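Local coordinates for histidine phosphotransfer protein (Medicago truncatula, PDB 4G78) that probably relays phosphoryl groups from cytokinin sensor histidine kinases to response regulators in a plant two-component signalling pathway, at residues A[80-85]-A[92-97]; A[56-61]-A[118-123]. All coordinates share one frame; numbering follows the deposited sequence.

Contact 1 (A[80-85]-A[92-97])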
ATOM      1  N   HIS A  80      -7.086  12.578  -0.914  1.00 12.44           N
ATOM      2  CA  HIS A  80      -7.053  12.495  -2.336  1.00 13.22           C
ATOM      3  C   HIS A  80      -5.686  12.194  -2.853  1.00 11.77           C
ATOM      4  O   HIS A  80      -5.481  11.371  -3.786  1.00 12.61           O
ATOM      5  CB  HIS A  80      -7.569  13.833  -2.923  1.00 18.42           C
ATOM      6  CG  HIS A  80      -7.618  13.886  -4.403  1.00 25.79           C
ATOM      7  ND1 HIS A  80      -6.707  14.506  -5.314  1.00 36.30           N
ATOM      8  CD2 HIS A  80      -8.578  13.286  -5.153  1.00 34.64           C
ATOM      9  CE1 HIS A  80      -7.150  14.222  -6.515  1.00 43.20           C
ATOM     10  NE2 HIS A  80      -8.295  13.455  -6.469  1.00 42.89           N
ATOM     11  N   GLN A  81      -4.654  12.819  -2.295  1.00 11.56           N
ATOM     12  CA  GLN A  81      -3.282  12.533  -2.676  0.60 11.35           C
ATOM     13  C   GLN A  81      -2.954  11.082  -2.398  1.00 10.84           C
ATOM     14  O   GLN A  81      -2.346  10.390  -3.223  1.00 11.46           O
ATOM     15  CB  GLN A  81      -2.300  13.492  -2.042  0.60 12.04           C
ATOM     16  CG  GLN A  81      -0.818  13.118  -2.186  0.60 14.55           C
ATOM     17  CD  GLN A  81      -0.330  13.367  -3.590  0.60 17.43           C
ATOM     18  OE1 GLN A  81      -0.796  14.271  -4.313  0.60 22.90           O
ATOM     19  NE2 GLN A  81       0.700  12.556  -3.986  0.60 18.83           N
ATOM     20  N   GLN A  82      -3.294  10.591  -1.193  1.00 10.26           N
ATOM     21  CA  GLN A  82      -3.013   9.187  -0.871  1.00  9.66           C
ATOM     22  C   GLN A  82      -3.785   8.250  -1.760  1.00  9.43           C
ATOM     23  O   GLN A  82      -3.288   7.160  -2.093  1.00  9.74           O
ATOM     24  CB  GLN A  82      -3.288   8.932   0.608  1.00  9.58           C
ATOM     25  CG  GLN A  82      -2.856   7.553   1.064  1.00  9.52           C
ATOM     26  CD  GLN A  82      -1.385   7.312   0.963  1.00  9.28           C
ATOM     27  OE1 GLN A  82      -0.570   8.209   1.209  1.00 10.52           O
ATOM     28  NE2 GLN A  82      -0.957   6.087   0.608  1.00  9.91           N
ATOM     29  N   LYS A  83      -4.988   8.601  -2.162  1.00  9.92           N
ATOM     30  CA  LYS A  83      -5.756   7.745  -3.060  1.00 10.33           C
ATOM     31  C   LYS A  83      -4.985   7.526  -4.353  1.00 10.35           C
ATOM     32  O   LYS A  83      -4.859   6.401  -4.831  1.00 10.52           O
ATOM     33  CB  LYS A  83      -7.111   8.390  -3.343  1.00 11.52           C
ATOM     34  CG  LYS A  83      -8.058   7.450  -4.069  1.00 16.21           C
ATOM     35  CD  LYS A  83      -9.243   8.213  -4.613  1.00 26.28           C
ATOM     36  CE  LYS A  83     -10.188   8.734  -3.622  1.00 35.12           C
ATOM     37  NZ  LYS A  83     -11.481   9.119  -4.296  1.00 48.92           N
ATOM     38  N   GLY A  84      -4.489   8.626  -4.961  1.00 10.73           N
ATOM     39  CA  GLY A  84      -3.793   8.506  -6.221  1.00 11.61           C
ATOM     40  C   GLY A  84      -2.457   7.764  -6.063  1.00 10.55           C
ATOM     41  O   GLY A  84      -2.058   6.988  -6.932  1.00 11.14           O
ATOM     42  N   SER A  85      -1.768   7.993  -4.965  1.00 10.03           N
ATOM     43  CA  SER A  85      -0.522   7.299  -4.711  1.00  9.85           C
ATOM     44  C   SER A  85      -0.780   5.786  -4.587  1.00  9.20           C
ATOM     45  O   SER A  85      -0.061   4.951  -5.138  1.00  9.66           O
ATOM     46  CB  SER A  85       0.082   7.847  -3.430  1.00 11.35           C
ATOM     47  OG  SER A  85       1.231   7.229  -3.021  1.00 12.54           O
ATOM     48  N   ALA A  92      -5.076  -1.663  -3.277  1.00  8.64           N
ATOM     49  CA  ALA A  92      -6.493  -1.513  -3.504  1.00  8.96           C
ATOM     50  C   ALA A  92      -7.287  -1.153  -2.246  1.00  8.79           C
ATOM     51  O   ALA A  92      -8.100  -0.253  -2.249  1.00  9.83           O
ATOM     52  CB  ALA A  92      -7.053  -2.788  -4.118  1.00 10.87           C
ATOM     53  N   ARG A  93      -7.049  -1.902  -1.157  1.00  8.67           N
ATOM     54  CA  ARG A  93      -7.768  -1.620   0.089  1.00  8.98           C
ATOM     55  C   ARG A  93      -7.399  -0.266   0.633  1.00  8.50           C
ATOM     56  O   ARG A  93      -8.259   0.467   1.159  1.00 10.31           O
ATOM     57  CB  ARG A  93      -7.605  -2.748   1.093  1.00  8.92           C
ATOM     58  CG  ARG A  93      -8.555  -3.909   0.865  1.00  9.45           C
ATOM     59  CD  ARG A  93      -8.117  -5.207   1.502  1.00  9.97           C
ATOM     60  NE  ARG A  93      -8.081  -5.122   2.960  1.00  9.76           N
ATOM     61  CZ  ARG A  93      -8.080  -6.199   3.757  1.00 10.17           C
ATOM     62  NH1 ARG A  93      -8.211  -7.403   3.259  1.00 11.55           N
ATOM     63  NH2 ARG A  93      -7.949  -6.024   5.066  1.00 11.71           N
ATOM     64  N   VAL A  94      -6.121   0.132   0.553  1.00  8.29           N
ATOM     65  CA  VAL A  94      -5.711   1.461   1.013  1.00  8.52           C
ATOM     66  C   VAL A  94      -6.418   2.522   0.172  1.00  8.73           C
ATOM     67  O   VAL A  94      -6.976   3.497   0.708  1.00  9.39           O
ATOM     68  CB  VAL A  94      -4.187   1.600   0.988  1.00  8.38           C
ATOM     69  CG1 VAL A  94      -3.788   3.048   1.337  1.00  9.43           C
ATOM     70  CG2 VAL A  94      -3.489   0.636   1.911  1.00  9.79           C
ATOM     71  N   LYS A  95      -6.402   2.367  -1.162  1.00  8.66           N
ATOM     72  CA  LYS A  95      -7.046   3.323  -2.056  1.00  9.74           C
ATOM     73  C   LYS A  95      -8.512   3.492  -1.687  1.00 10.06           C
ATOM     74  O   LYS A  95      -9.036   4.627  -1.665  1.00 11.22           O
ATOM     75  CB  LYS A  95      -6.889   2.825  -3.509  1.00 11.51           C
ATOM     76  CG  LYS A  95      -7.787   3.510  -4.503  1.00 15.54           C
ATOM     77  CD  LYS A  95      -7.699   2.907  -5.866  1.00 16.49           C
ATOM     78  CE  LYS A  95      -8.930   2.989  -6.683  1.00 20.60           C
ATOM     79  NZ  LYS A  95      -9.956   1.936  -6.449  1.00 24.21           N
ATOM     80  N   ASN A  96      -9.190   2.377  -1.427  1.00 10.36           N
ATOM     81  CA  ASN A  96     -10.607   2.469  -1.217  1.00 11.71           C
ATOM     82  C   ASN A  96     -10.900   3.141   0.104  1.00 11.60           C
ATOM     83  O   ASN A  96     -11.844   3.946   0.197  1.00 14.17           O
ATOM     84  CB  ASN A  96     -11.210   1.100  -1.426  1.00 13.25           C
ATOM     85  CG  ASN A  96     -11.117   0.655  -2.917  1.00 15.14           C
ATOM     86  OD1 ASN A  96     -11.085   1.556  -3.837  1.00 18.77           O
ATOM     87  ND2 ASN A  96     -11.092  -0.592  -3.176  1.00 18.41           N
ATOM     88  N   VAL A  97     -10.104   2.957   1.135  1.00 11.15           N
ATOM     89  CA  VAL A  97     -10.309   3.729   2.375  1.00 11.77           C
ATOM     90  C   VAL A  97     -10.124   5.201   2.102  1.00 11.72           C
ATOM     91  O   VAL A  97     -10.848   6.048   2.689  1.00 12.99           O
ATOM     92  CB  VAL A  97      -9.371   3.290   3.535  1.00 13.39           C
ATOM     93  CG1 VAL A  97      -9.547   4.176   4.709  1.00 15.49           C
ATOM     94  CG2 VAL A  97      -9.527   1.829   3.949  1.00 15.20           C
TER
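Lys83 and Lys95 meet through the roots of their side chains where helix 72-89 and helix 92-99 come close, their CA atoms 4.7 Å apart. Lys83 CG rests 3.8 Å from Lys95 O and 4.0 Å from Lys95 CG, so methylenes pack against backbone and against each other. Both chains start with CG anti to the backbone N (chi1 -170° in Lys83, 165° in Lys95), which lays each CG beside its own carbonyl carbon, in the seam. Toward the interior, Gln82 NE2 approaches Val94 CG1 at 4.2 Å, and this amide nitrogen is hydrogen-bonded to Ser54 OG of helix 41-66. Segment 80-85 fits the His-Gln-x-Lys-Gly-Ser motif of plant HPt proteins; His80, predicted to be the phosphorylated residue, stands about one helical turn before Lys83. On the outer side the packing gives way and the two ammonium groups diverge, Lys83 NZ lying 7.6 Å from Lys95 NZ. The Lys95 chain bends at its last torsion, and its NZ bonds Asn96 OD1 at 2.9 Å, 20° from the carbonyl plane. With an alanine at Lys95, Lys83 CG would probably lose its aliphatic neighbour and Asn96 OD1 this donor.

Contact 2 (A[56-61]-A[118-123])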
ATOM      1  N   LYS A  56       4.792   9.663   5.610  1.00 12.01           N
ATOM      2  CA  LYS A  56       4.772  11.112   5.832  1.00 12.79           C
ATOM      3  C   LYS A  56       3.380  11.632   5.755  1.00 11.80           C
ATOM      4  O   LYS A  56       2.942  12.490   6.623  1.00 12.78           O
ATOM      5  CB  LYS A  56       5.718  11.795   4.864  1.00 16.55           C
ATOM      6  CG  LYS A  56       7.180  11.695   5.215  1.00 26.53           C
ATOM      7  CD  LYS A  56       7.850  13.087   5.212  1.00 43.17           C
ATOM      8  CE  LYS A  56       9.325  12.946   5.459  1.00 54.41           C
ATOM      9  NZ  LYS A  56       9.638  12.838   6.932  0.39 67.52           N
ATOM     10  N   LEU A  57       2.588  11.249   4.750  1.00 11.06           N
ATOM     11  CA  LEU A  57       1.269  11.708   4.571  1.00 11.11           C
ATOM     12  C   LEU A  57       0.361  11.336   5.732  1.00 10.95           C
ATOM     13  O   LEU A  57      -0.422  12.131   6.254  1.00 11.60           O
ATOM     14  CB  LEU A  57       0.737  11.294   3.187  1.00 11.59           C
ATOM     15  CG  LEU A  57      -0.612  11.776   2.818  1.00 12.66           C
ATOM     16  CD1 LEU A  57      -0.737  11.760   1.302  1.00 14.57           C
ATOM     17  CD2 LEU A  57      -1.716  10.929   3.397  1.00 14.64           C
ATOM     18  N   LEU A  58       0.423  10.058   6.150  1.00 10.88           N
ATOM     19  CA  LEU A  58      -0.385   9.611   7.272  0.76 11.44           C
ATOM     20  C   LEU A  58      -0.026  10.395   8.516  1.00 12.24           C
ATOM     21  O   LEU A  58      -0.967  10.728   9.317  1.00 13.11           O
ATOM     22  CB  LEU A  58      -0.145   8.112   7.545  0.76 12.42           C
ATOM     23  CG  LEU A  58      -0.750   7.202   6.493  0.76 13.13           C
ATOM     24  CD1 LEU A  58      -0.596   5.724   6.739  0.76 23.10           C
ATOM     25  CD2 LEU A  58      -2.241   7.351   6.504  0.76 21.10           C
ATOM     26  N   ASN A  59       1.240  10.658   8.758  1.00 12.40           N
ATOM     27  CA  ASN A  59       1.625  11.466   9.949  1.00 14.92           C
ATOM     28  C   ASN A  59       1.024  12.866   9.822  1.00 14.43           C
ATOM     29  O   ASN A  59       0.503  13.436  10.809  1.00 14.67           O
ATOM     30  CB  ASN A  59       3.112  11.488  10.081  1.00 17.31           C
ATOM     31  CG  ASN A  59       3.733  10.214  10.542  1.00 23.26           C
ATOM     32  OD1 ASN A  59       4.992  10.061  10.301  1.00 35.07           O
ATOM     33  ND2 ASN A  59       2.847   9.375  11.157  1.00 41.08           N
ATOM     34  N   ASN A  60       1.048  13.450   8.603  1.00 13.35           N
ATOM     35  CA  ASN A  60       0.421  14.754   8.417  1.00 14.17           C
ATOM     36  C   ASN A  60      -1.018  14.752   8.670  1.00 13.56           C
ATOM     37  O   ASN A  60      -1.588  15.699   9.269  1.00 14.53           O
ATOM     38  CB  ASN A  60       0.732  15.282   6.997  1.00 17.82           C
ATOM     39  CG  ASN A  60       2.157  15.731   6.844  1.00 23.96           C
ATOM     40  OD1 ASN A  60       2.707  16.223   7.792  1.00 35.01           O
ATOM     41  ND2 ASN A  60       2.827  15.744   5.751  1.00 32.21           N
ATOM     42  N   MET A  61      -1.737  13.701   8.257  1.00 13.03           N
ATOM     43  CA  MET A  61      -3.142  13.611   8.480  0.72 13.30           C
ATOM     44  C   MET A  61      -3.460  13.481   9.982  1.00 12.59           C
ATOM     45  O   MET A  61      -4.405  14.102  10.501  1.00 13.42           O
ATOM     46  CB  MET A  61      -3.816  12.384   7.795  0.72 14.83           C
ATOM     47  CG  MET A  61      -3.896  12.572   6.308  0.72 14.06           C
ATOM     48  SD  MET A  61      -4.570  11.192   5.403  0.72 24.46           S
ATOM     49  CE  MET A  61      -6.288  11.698   5.459  0.72 18.83           C
ATOM     50  N   GLN A 118      -8.229   5.821  11.190  1.00 12.99           N
ATOM     51  CA  GLN A 118      -7.877   4.582  11.843  1.00 13.68           C
ATOM     52  C   GLN A 118      -7.902   3.400  10.827  1.00 13.22           C
ATOM     53  O   GLN A 118      -6.960   2.600  10.843  1.00 13.99           O
ATOM     54  CB  GLN A 118      -8.825   4.269  13.005  1.00 17.92           C
ATOM     55  CG  GLN A 118      -8.756   5.173  14.202  1.00 29.96           C
ATOM     56  CD  GLN A 118      -9.967   5.204  15.128  1.00 43.43           C
ATOM     57  OE1 GLN A 118     -11.081   4.790  14.820  1.00 56.13           O
ATOM     58  NE2 GLN A 118      -9.626   5.750  16.278  1.00 53.43           N
ATOM     59  N   GLN A 119      -8.873   3.390   9.981  1.00 13.08           N
ATOM     60  CA  GLN A 119      -8.926   2.336   8.965  1.00 13.52           C
ATOM     61  C   GLN A 119      -7.749   2.461   8.019  1.00 12.85           C
ATOM     62  O   GLN A 119      -7.198   1.445   7.583  1.00 12.69           O
ATOM     63  CB  GLN A 119     -10.223   2.408   8.225  1.00 16.57           C
ATOM     64  CG  GLN A 119     -11.403   1.932   8.996  1.00 24.80           C
ATOM     65  CD  GLN A 119     -11.104   0.466   9.461  1.00 35.87           C
ATOM     66  OE1 GLN A 119     -10.890  -0.433   8.615  1.00 43.11           O
ATOM     67  NE2 GLN A 119     -11.004   0.312  10.809  1.00 65.74           N
ATOM     68  N   LEU A 120      -7.427   3.676   7.634  1.00 12.07           N
ATOM     69  CA  LEU A 120      -6.329   3.907   6.701  1.00 11.46           C
ATOM     70  C   LEU A 120      -5.001   3.443   7.272  1.00 11.03           C
ATOM     71  O   LEU A 120      -4.192   2.759   6.615  1.00 11.26           O
ATOM     72  CB  LEU A 120      -6.293   5.387   6.328  1.00 11.65           C
ATOM     73  CG  LEU A 120      -5.204   5.795   5.356  1.00 12.55           C
ATOM     74  CD1 LEU A 120      -5.305   5.014   4.060  1.00 17.55           C
ATOM     75  CD2 LEU A 120      -5.261   7.286   5.086  1.00 14.29           C
ATOM     76  N   GLN A 121      -4.738   3.812   8.527  1.00 11.53           N
ATOM     77  CA  GLN A 121      -3.511   3.384   9.157  0.51 12.18           C
ATOM     78  C   GLN A 121      -3.431   1.860   9.249  1.00 11.63           C
ATOM     79  O   GLN A 121      -2.369   1.270   8.997  1.00 12.31           O
ATOM     80  CB  GLN A 121      -3.537   4.044  10.542  0.51 12.67           C
ATOM     81  CG  GLN A 121      -2.916   5.299  10.861  0.51 16.93           C
ATOM     82  CD  GLN A 121      -3.357   6.068  12.085  0.51 16.64           C
ATOM     83  OE1 GLN A 121      -3.116   7.263  12.196  0.51 19.81           O
ATOM     84  NE2 GLN A 121      -4.035   5.391  13.014  0.51 27.62           N
ATOM     85  N   GLN A 122      -4.557   1.238   9.604  1.00 12.13           N
ATOM     86  CA  GLN A 122      -4.656  -0.239   9.728  0.57 12.51           C
ATOM     87  C   GLN A 122      -4.329  -0.896   8.362  1.00 11.14           C
ATOM     88  O   GLN A 122      -3.554  -1.836   8.277  1.00 11.82           O
ATOM     89  CB  GLN A 122      -6.035  -0.707  10.187  0.57 14.17           C
ATOM     90  CG  GLN A 122      -6.260  -2.230  10.312  0.57 19.17           C
ATOM     91  CD  GLN A 122      -7.219  -2.712  11.386  0.57 32.08           C
ATOM     92  OE1 GLN A 122      -6.913  -3.827  11.800  0.57 45.51           O
ATOM     93  NE2 GLN A 122      -8.175  -1.857  11.644  0.57 46.27           N
ATOM     94  N   GLU A 123      -5.007  -0.421   7.363  1.00 10.70           N
ATOM     95  CA  GLU A 123      -4.856  -0.976   6.031  1.00 10.29           C
ATOM     96  C   GLU A 123      -3.461  -0.765   5.494  1.00  9.25           C
ATOM     97  O   GLU A 123      -2.893  -1.663   4.833  1.00  9.13           O
ATOM     98  CB  GLU A 123      -5.915  -0.436   5.101  1.00 10.21           C
ATOM     99  CG  GLU A 123      -7.291  -0.998   5.408  1.00 11.99           C
ATOM    100  CD  GLU A 123      -7.443  -2.463   5.150  1.00 11.79           C
ATOM    101  OE1 GLU A 123      -6.744  -2.994   4.280  1.00 10.80           O
ATOM    102  OE2 GLU A 123      -8.232  -3.131   5.865  1.00 16.63           O
TER
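A buried apolar contact joins helix 41-66 to helix 110-145, whose local segments run nearly antiparallel, at 158°, with axes 11.2 Å apart. No hydrogen bond crosses it; the wide spacing is bridged by side chains, chiefly Leu58 and Leu120. Leu58 keeps CG beside its backbone N, anti to the carbonyl carbon (chi1 -72°), which carries its branched end toward helix 110-145, where it runs obliquely across that of Leu120. In the modelled copy Leu58 CD2 lies against CG and CD2 of Leu120; because Leu58 has two conformers, the closeness is doubtful evidence of strain. Met61, one turn further along and also modelled twice, bends at its last torsion and crosses Leu120 at about a right angle, with SD 4.0 Å from Leu120 CD2. Beside this pair Leu58 CD1 faces the backbone of Gln121, 4.5 Å from its CA, at the less buried margin. Phe101 packs on both Met61 and Leu120, and Val97 and Cys98 on Leu120, extending the apolar layer to the neighbouring helices. Near-antiparallel helices joined through a buried apolar layer are the arrangement of the HPt four-helix bundle.

From the N terminus, two helices precede helix 41-66, which supplies segment 56-61. The next helix, 72-89, supplies segment 80-85, and after a short turn segment 92-97 comes back to it: contact 1 closes a local loop of six residues. The chain then passes through helix 101-106 into helix 110-145, where segment 118-123 returns to segment 56-61 and contact 2 closes a loop of 56 residues. The shorter loop lies wholly within the longer one, without crossing it. The two contacts also touch: Val94 CG1 lies 3.7 Å from Leu120 CD1, and Arg93 NE forms a salt bridge of 2.8 Å with Glu123 OE1. Together they tie helices 41-66, 72-89, 92-99 and 110-145 into one bundle.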